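Side-chain contacts in N-isopropylammelide isopropylaminohydrolase (Burkholderia multivorans ATCC 17616, PDB 6NBO), which belongs to the amidohydrolase family of metal-dependent enzymes and binds zinc ions in a TIM-barrel fold: residues A[107-112]-A[146-151]; A[189-194]-A[223-228]. One frame throughout, in Å; residues are numbered along the deposited sequence.

Contact 1. Residues A[107-112]-A[146-151]. With EDO (1,2-ethanediol), chain J.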
ATOM      1  N   ALA A 107      10.788 -14.118  -5.103  1.00 39.70           N
ATOM      2  CA  ALA A 107      10.691 -13.317  -3.892  1.00 40.14           C
ATOM      3  C   ALA A 107       9.357 -12.588  -3.822  1.00 30.98           C
ATOM      4  O   ALA A 107       8.655 -12.666  -2.806  1.00 30.67           O
ATOM      5  CB  ALA A 107      11.851 -12.325  -3.828  1.00 51.76           C
ATOM      6  N   SER A 108       9.001 -11.854  -4.884  1.00 28.31           N
ATOM      7  CA  SER A 108       7.750 -11.100  -4.868  1.00 29.64           C
ATOM      8  C   SER A 108       6.553 -12.028  -4.730  1.00 28.89           C
ATOM      9  O   SER A 108       5.577 -11.694  -4.047  1.00 27.48           O
ATOM     10  CB  SER A 108       7.609 -10.238  -6.127  1.00 27.92           C
ATOM     11  OG  SER A 108       7.603 -11.022  -7.317  1.00 32.28           O
ATOM     12  N   LEU A 109       6.604 -13.195  -5.371  1.00 30.18           N
ATOM     13  CA  LEU A 109       5.480 -14.124  -5.284  1.00 29.61           C
ATOM     14  C   LEU A 109       5.333 -14.660  -3.868  1.00 31.34           C
ATOM     15  O   LEU A 109       4.238 -14.639  -3.299  1.00 26.76           O
ATOM     16  CB  LEU A 109       5.660 -15.267  -6.279  1.00 29.79           C
ATOM     17  CG  LEU A 109       4.540 -16.313  -6.328  1.00 28.62           C
ATOM     18  CD1 LEU A 109       3.176 -15.657  -6.552  1.00 27.54           C
ATOM     19  CD2 LEU A 109       4.835 -17.316  -7.422  1.00 32.83           C
ATOM     20  N   ALA A 110       6.438 -15.108  -3.271  1.00 30.12           N
ATOM     21  CA  ALA A 110       6.409 -15.591  -1.893  1.00 32.47           C
ATOM     22  C   ALA A 110       5.887 -14.522  -0.936  1.00 28.81           C
ATOM     23  O   ALA A 110       5.035 -14.802  -0.083  1.00 28.87           O
ATOM     24  CB  ALA A 110       7.808 -16.056  -1.478  1.00 34.45           C
ATOM     25  N   LEU A 111       6.382 -13.282  -1.059  1.00 24.74           N
ATOM     26  CA  LEU A 111       5.923 -12.238  -0.140  1.00 22.74           C
ATOM     27  C   LEU A 111       4.461 -11.873  -0.384  1.00 24.08           C
ATOM     28  O   LEU A 111       3.695 -11.699   0.571  1.00 23.35           O
ATOM     29  CB  LEU A 111       6.812 -10.992  -0.245  1.00 22.31           C
ATOM     30  CG  LEU A 111       6.378  -9.795   0.614  1.00 25.03           C
ATOM     31  CD1 LEU A 111       6.165 -10.185   2.080  1.00 24.40           C
ATOM     32  CD2 LEU A 111       7.365  -8.617   0.496  1.00 20.72           C
ATOM     33  N   ALA A 112       4.054 -11.740  -1.647  1.00 24.82           N
ATOM     34  CA  ALA A 112       2.649 -11.439  -1.925  1.00 25.12           C
ATOM     35  C   ALA A 112       1.741 -12.559  -1.429  1.00 26.08           C
ATOM     36  O   ALA A 112       0.636 -12.303  -0.935  1.00 25.06           O
ATOM     37  CB  ALA A 112       2.434 -11.199  -3.416  1.00 22.08           C
ATOM     38  N   GLU A 146       0.306 -11.749 -12.565  1.00 26.79           N
ATOM     39  CA  GLU A 146      -0.508 -12.654 -13.366  1.00 29.51           C
ATOM     40  C   GLU A 146      -0.788 -13.961 -12.626  1.00 31.36           C
ATOM     41  O   GLU A 146      -1.911 -14.480 -12.670  1.00 28.87           O
ATOM     42  CB  GLU A 146       0.173 -12.928 -14.707  1.00 34.66           C
ATOM     43  CG  GLU A 146      -0.650 -13.818 -15.630  1.00 43.42           C
ATOM     44  CD  GLU A 146      -1.996 -13.203 -15.998  1.00 63.10           C
ATOM     45  OE1 GLU A 146      -2.107 -11.956 -16.006  1.00 64.35           O
ATOM     46  OE2 GLU A 146      -2.946 -13.970 -16.276  1.00 68.59           O
ATOM     47  N   THR A 147       0.222 -14.516 -11.946  1.00 27.00           N
ATOM     48  CA  THR A 147       0.010 -15.735 -11.162  1.00 31.83           C
ATOM     49  C   THR A 147      -1.069 -15.547 -10.099  1.00 29.52           C
ATOM     50  O   THR A 147      -1.835 -16.481  -9.814  1.00 30.91           O
ATOM     51  CB  THR A 147       1.326 -16.174 -10.509  1.00 36.39           C
ATOM     52  OG1 THR A 147       2.250 -16.566 -11.531  1.00 32.38           O
ATOM     53  CG2 THR A 147       1.119 -17.358  -9.559  1.00 35.65           C
ATOM     54  N   LEU A 148      -1.159 -14.350  -9.517  1.00 28.94           N
ATOM     55  CA  LEU A 148      -2.089 -14.066  -8.433  1.00 27.87           C
ATOM     56  C   LEU A 148      -3.366 -13.370  -8.904  1.00 32.20           C
ATOM     57  O   LEU A 148      -4.095 -12.819  -8.074  1.00 27.30           O
ATOM     58  CB  LEU A 148      -1.389 -13.225  -7.362  1.00 26.18           C
ATOM     59  CG  LEU A 148      -0.199 -13.922  -6.692  1.00 25.41           C
ATOM     60  CD1 LEU A 148       0.448 -12.972  -5.711  1.00 27.24           C
ATOM     61  CD2 LEU A 148      -0.663 -15.195  -5.976  1.00 25.92           C
ATOM     62  N   ARG A 149      -3.660 -13.386 -10.208  1.00 31.24           N
ATOM     63  CA  ARG A 149      -4.888 -12.762 -10.694  1.00 33.89           C
ATOM     64  C   ARG A 149      -6.102 -13.425 -10.051  1.00 33.23           C
ATOM     65  O   ARG A 149      -6.178 -14.652  -9.955  1.00 27.75           O
ATOM     66  CB  ARG A 149      -4.978 -12.857 -12.221  1.00 37.97           C
ATOM     67  N   GLY A 150      -7.050 -12.609  -9.592  1.00 30.10           N
ATOM     68  CA  GLY A 150      -8.199 -13.118  -8.874  1.00 30.08           C
ATOM     69  C   GLY A 150      -7.954 -13.447  -7.416  1.00 28.77           C
ATOM     70  O   GLY A 150      -8.884 -13.906  -6.740  1.00 27.55           O
ATOM     71  N   GLN A 151      -6.739 -13.226  -6.913  1.00 27.26           N
ATOM     72  CA  GLN A 151      -6.339 -13.531  -5.542  1.00 22.94           C
ATOM     73  C   GLN A 151      -5.784 -12.320  -4.820  1.00 22.97           C
ATOM     74  O   GLN A 151      -6.137 -12.078  -3.662  1.00 22.58           O
ATOM     75  CB  GLN A 151      -5.286 -14.643  -5.534  1.00 22.90           C
ATOM     76  CG  GLN A 151      -5.833 -15.957  -6.073  1.00 25.41           C
ATOM     77  CD  GLN A 151      -4.866 -17.106  -5.909  1.00 30.68           C
ATOM     78  OE1 GLN A 151      -3.664 -16.946  -6.083  1.00 33.77           O
ATOM     79  NE2 GLN A 151      -5.398 -18.284  -5.593  1.00 34.71           N
TER
HETATM   80  C1  EDO J 409      -7.269  -8.799  -9.327  1.00 58.80           C
HETATM   81  O1  EDO J 409      -6.366  -9.911  -9.329  1.00 40.60           O
HETATM   82  C2  EDO J 409      -8.555  -9.183  -8.606  1.00 56.72           C
HETATM   83  O2  EDO J 409      -8.218 -10.004  -7.482  1.00 44.92           O
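Leu-109 and Leu-148 meet through branched ends rather than flat groups, so the contact has no ring face or edge, and the two side chains cross obliquely. CD1 of Leu-109 lies against the whole branch of Leu-148, 3.8 Å from Leu-148 CG, with both Leu-148 methyls only slightly farther. The CA-CB bond of Leu-109 does not itself aim at the other segment. With CG anti to the backbone N (chi1 -179°), however, the branch extends far enough to bring that one methyl across. Leu-148 sets out toward helix 104-117 and also reaches past Leu-109, placing its CD1 3.5 Å from CB of Ala-112, three residues further along. Thr-147 adds its methyl at the more exposed margin, CG2 lying 4.0 Å from CD1 of Leu-109, while its OG1 is hydrogen-bonded to Asp-143 O within its own helix.

The contact joins two successive outer helices of the TIM barrel, 104-117 and 136-147, which flank strand 120-128 in the chain. It falls where the second helix runs out: Leu-148 is the first residue to leave helical backbone angles, and Gln-151 N returns to Leu-148 O at 2.9 Å in the turn leading to strand 153-159. A polar link lies nearby, between the hydroxyls of Ser-108 and Thr-144. Away from the leucines, the turn holds a 1,2-ethanediol, probably from the crystallisation liquor, whose O1 accepts from Gly-150 N at 2.8 Å with an N-H...O angle of 154°.

Contact 2. Residues A[189-194]-A[223-228]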
ATOM      1  N   ASP A 189      12.455  12.810  -4.633  1.00 25.36           N
ATOM      2  CA  ASP A 189      13.300  13.925  -4.208  1.00 25.15           C
ATOM      3  C   ASP A 189      13.790  14.804  -5.354  1.00 24.88           C
ATOM      4  O   ASP A 189      14.965  14.737  -5.755  1.00 24.93           O
ATOM      5  CB  ASP A 189      14.462  13.368  -3.402  1.00 26.71           C
ATOM      6  CG  ASP A 189      13.982  12.517  -2.232  1.00 30.22           C
ATOM      7  OD1 ASP A 189      12.808  12.677  -1.823  1.00 26.45           O
ATOM      8  OD2 ASP A 189      14.764  11.695  -1.721  1.00 32.73           O
ATOM      9  N   PRO A 190      12.917  15.675  -5.866  1.00 23.92           N
ATOM     10  CA  PRO A 190      13.286  16.500  -7.027  1.00 26.76           C
ATOM     11  C   PRO A 190      14.481  17.399  -6.766  1.00 25.49           C
ATOM     12  O   PRO A 190      15.209  17.733  -7.708  1.00 25.10           O
ATOM     13  CB  PRO A 190      12.009  17.317  -7.288  1.00 27.31           C
ATOM     14  CG  PRO A 190      10.901  16.487  -6.677  1.00 27.55           C
ATOM     15  CD  PRO A 190      11.519  15.878  -5.452  1.00 24.41           C
ATOM     16  N   CYS A 191      14.716  17.798  -5.515  1.00 25.33           N
ATOM     17  CA  CYS A 191      15.911  18.568  -5.184  1.00 24.27           C
ATOM     18  C   CYS A 191      17.090  17.665  -4.825  1.00 25.37           C
ATOM     19  O   CYS A 191      18.152  17.743  -5.446  1.00 25.97           O
ATOM     20  CB  CYS A 191      15.634  19.530  -4.019  1.00 27.25           C
ATOM     21  SG  CYS A 191      14.615  20.957  -4.431  1.00 27.19           S
ATOM     22  N   ALA A 192      16.918  16.821  -3.808  1.00 25.37           N
ATOM     23  CA  ALA A 192      18.063  16.131  -3.214  1.00 28.63           C
ATOM     24  C   ALA A 192      18.644  15.080  -4.153  1.00 28.99           C
ATOM     25  O   ALA A 192      19.862  14.861  -4.173  1.00 27.26           O
ATOM     26  CB  ALA A 192      17.658  15.483  -1.890  1.00 31.59           C
ATOM     27  N   ILE A 193      17.801  14.397  -4.910  1.00 24.92           N
ATOM     28  CA  ILE A 193      18.261  13.353  -5.824  1.00 28.26           C
ATOM     29  C   ILE A 193      18.412  13.884  -7.243  1.00 27.87           C
ATOM     30  O   ILE A 193      19.465  13.740  -7.856  1.00 27.59           O
ATOM     31  CB  ILE A 193      17.312  12.136  -5.768  1.00 29.37           C
ATOM     32  CG1 ILE A 193      17.422  11.438  -4.408  1.00 29.50           C
ATOM     33  CG2 ILE A 193      17.626  11.156  -6.913  1.00 32.21           C
ATOM     34  CD1 ILE A 193      18.742  10.732  -4.186  1.00 32.74           C
ATOM     35  N   GLU A 194      17.381  14.541  -7.776  1.00 24.65           N
ATOM     36  CA  GLU A 194      17.430  14.939  -9.183  1.00 27.07           C
ATOM     37  C   GLU A 194      18.289  16.178  -9.436  1.00 30.32           C
ATOM     38  O   GLU A 194      18.792  16.341 -10.551  1.00 27.61           O
ATOM     39  CB  GLU A 194      16.017  15.169  -9.717  1.00 24.30           C
ATOM     40  CG  GLU A 194      15.117  13.914  -9.624  1.00 22.55           C
ATOM     41  CD  GLU A 194      15.523  12.819 -10.608  1.00 34.40           C
ATOM     42  OE1 GLU A 194      16.419  13.051 -11.446  1.00 31.03           O
ATOM     43  OE2 GLU A 194      14.937  11.721 -10.541  1.00 29.81           O
ATOM     44  N   GLY A 223      12.341  19.308   5.854  1.00 34.62           N
ATOM     45  CA  GLY A 223      12.284  20.742   6.127  1.00 33.60           C
ATOM     46  C   GLY A 223      11.852  21.571   4.933  1.00 32.10           C
ATOM     47  O   GLY A 223      10.959  21.194   4.172  1.00 31.11           O
ATOM     48  N   SER A 224      12.507  22.727   4.766  1.00 31.57           N
ATOM     49  CA  SER A 224      12.094  23.700   3.753  1.00 28.30           C
ATOM     50  C   SER A 224      12.315  23.186   2.334  1.00 24.81           C
ATOM     51  O   SER A 224      11.536  23.511   1.428  1.00 31.21           O
ATOM     52  CB  SER A 224      12.854  25.011   3.961  1.00 33.05           C
ATOM     53  OG  SER A 224      14.235  24.753   4.136  1.00 37.72           O
ATOM     54  N   MET A 225      13.355  22.385   2.115  1.00 28.69           N
ATOM     55  CA  MET A 225      13.552  21.796   0.793  1.00 27.07           C
ATOM     56  C   MET A 225      12.387  20.889   0.414  1.00 30.34           C
ATOM     57  O   MET A 225      11.852  20.980  -0.696  1.00 28.31           O
ATOM     58  CB  MET A 225      14.861  21.019   0.750  1.00 30.07           C
ATOM     59  CG  MET A 225      14.999  20.211  -0.526  1.00 28.54           C
ATOM     60  SD  MET A 225      16.368  19.065  -0.449  1.00 37.32           S
ATOM     61  CE  MET A 225      17.761  20.114  -0.561  1.00 36.08           C
ATOM     62  N   GLY A 226      11.974  20.005   1.326  1.00 28.09           N
ATOM     63  CA  GLY A 226      10.828  19.151   1.038  1.00 25.08           C
ATOM     64  C   GLY A 226       9.556  19.946   0.797  1.00 27.96           C
ATOM     65  O   GLY A 226       8.761  19.618  -0.089  1.00 28.19           O
ATOM     66  N   ALA A 227       9.354  21.017   1.569  1.00 28.94           N
ATOM     67  CA  ALA A 227       8.172  21.850   1.370  1.00 29.35           C
ATOM     68  C   ALA A 227       8.194  22.514   0.000  1.00 33.33           C
ATOM     69  O   ALA A 227       7.150  22.653  -0.649  1.00 28.64           O
ATOM     70  CB  ALA A 227       8.076  22.903   2.472  1.00 31.50           C
ATOM     71  N   TYR A 228       9.376  22.938  -0.448  1.00 35.69           N
ATOM     72  CA  TYR A 228       9.514  23.493  -1.787  1.00 33.43           C
ATOM     73  C   TYR A 228       9.153  22.464  -2.855  1.00 28.27           C
ATOM     74  O   TYR A 228       8.406  22.766  -3.792  1.00 27.17           O
ATOM     75  CB  TYR A 228      10.941  24.006  -1.994  1.00 28.76           C
ATOM     76  CG  TYR A 228      11.266  24.302  -3.442  1.00 28.88           C
ATOM     77  CD1 TYR A 228      10.933  25.525  -4.022  1.00 34.35           C
ATOM     78  CD2 TYR A 228      11.879  23.344  -4.233  1.00 36.29           C
ATOM     79  CE1 TYR A 228      11.224  25.785  -5.361  1.00 28.52           C
ATOM     80  CE2 TYR A 228      12.157  23.584  -5.551  1.00 36.33           C
ATOM     81  CZ  TYR A 228      11.836  24.798  -6.113  1.00 29.77           C
ATOM     82  OH  TYR A 228      12.124  25.002  -7.439  1.00 33.77           O
TER
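Cys-191 and Met-225 bring the two backbones closest, their CA atoms 7.2 Å apart. Segment 189-194 coils in a single helix-like turn that does not go on as a regular helix. Asp-189 O gathers it up by accepting from Ile-193 N at 3.0 Å and from Glu-194 N at 3.2 Å. Segment 223-228 lies in the N-terminal part of helix 223-239, and the residues that touch the turn, Met-225 and Tyr-228, are three apart along it.

Cys-191 touches both, Met-225 mainly through CB and Tyr-228 through SG. Its CB meets the Met-225 chain alongside, 3.6 Å from Met-225 CG and 3.7 Å from Met-225 SD. Met-225 starts with CG anti to its backbone N (chi1 171°) and stays extended through chi2, which carries SD to 4.1 Å from Ala-192 CB. The bend at chi3 (-72°) then swings CE so that it stays near Cys-191 CB.

The contact lies beyond the C-terminal ends of two adjacent strands of the TIM barrel, 184-188 and 215-219, the end at which amidohydrolases hold their metals; strand 215-219 carries the zinc ligand His-218. Asp-189 shares backbone hydrogen bonds with His-218, and the OE2 of Glu-221 accepts from both Cys-191 N and Ala-192 N, tying the turn to the loop that leads into the helix.

The sulfur of Cys-191 approaches the Tyr-228 ring obliquely, in a sulfur-aromatic contact. SG is 3.6 Å from Tyr-228 CD2 and 4.7 Å from the centroid of that ring, 71° off its normal. Pro-197 of helix 197-211 touches both Cys-191 and Tyr-228.

Overall arrangement
Contacts 1 and 2 lie on opposite sides of the chain's centre, with centres 34 Å apart and nearest atoms about 22 Å apart, and follow one another along the chain. They share no helix or strand. Contact 1, the deeper, is partly buried and brings the end of one barrel helix against its predecessor through aliphatic groups alone. Contact 2 is a surface contact, setting the turn after one strand against the N-terminal part of the helix that follows the next; there the sulfurs of a cysteine and a methionine take part, one of them against a tyrosine ring. Both bury a similar, modest area, and neither has a hydrogen bond between its segments.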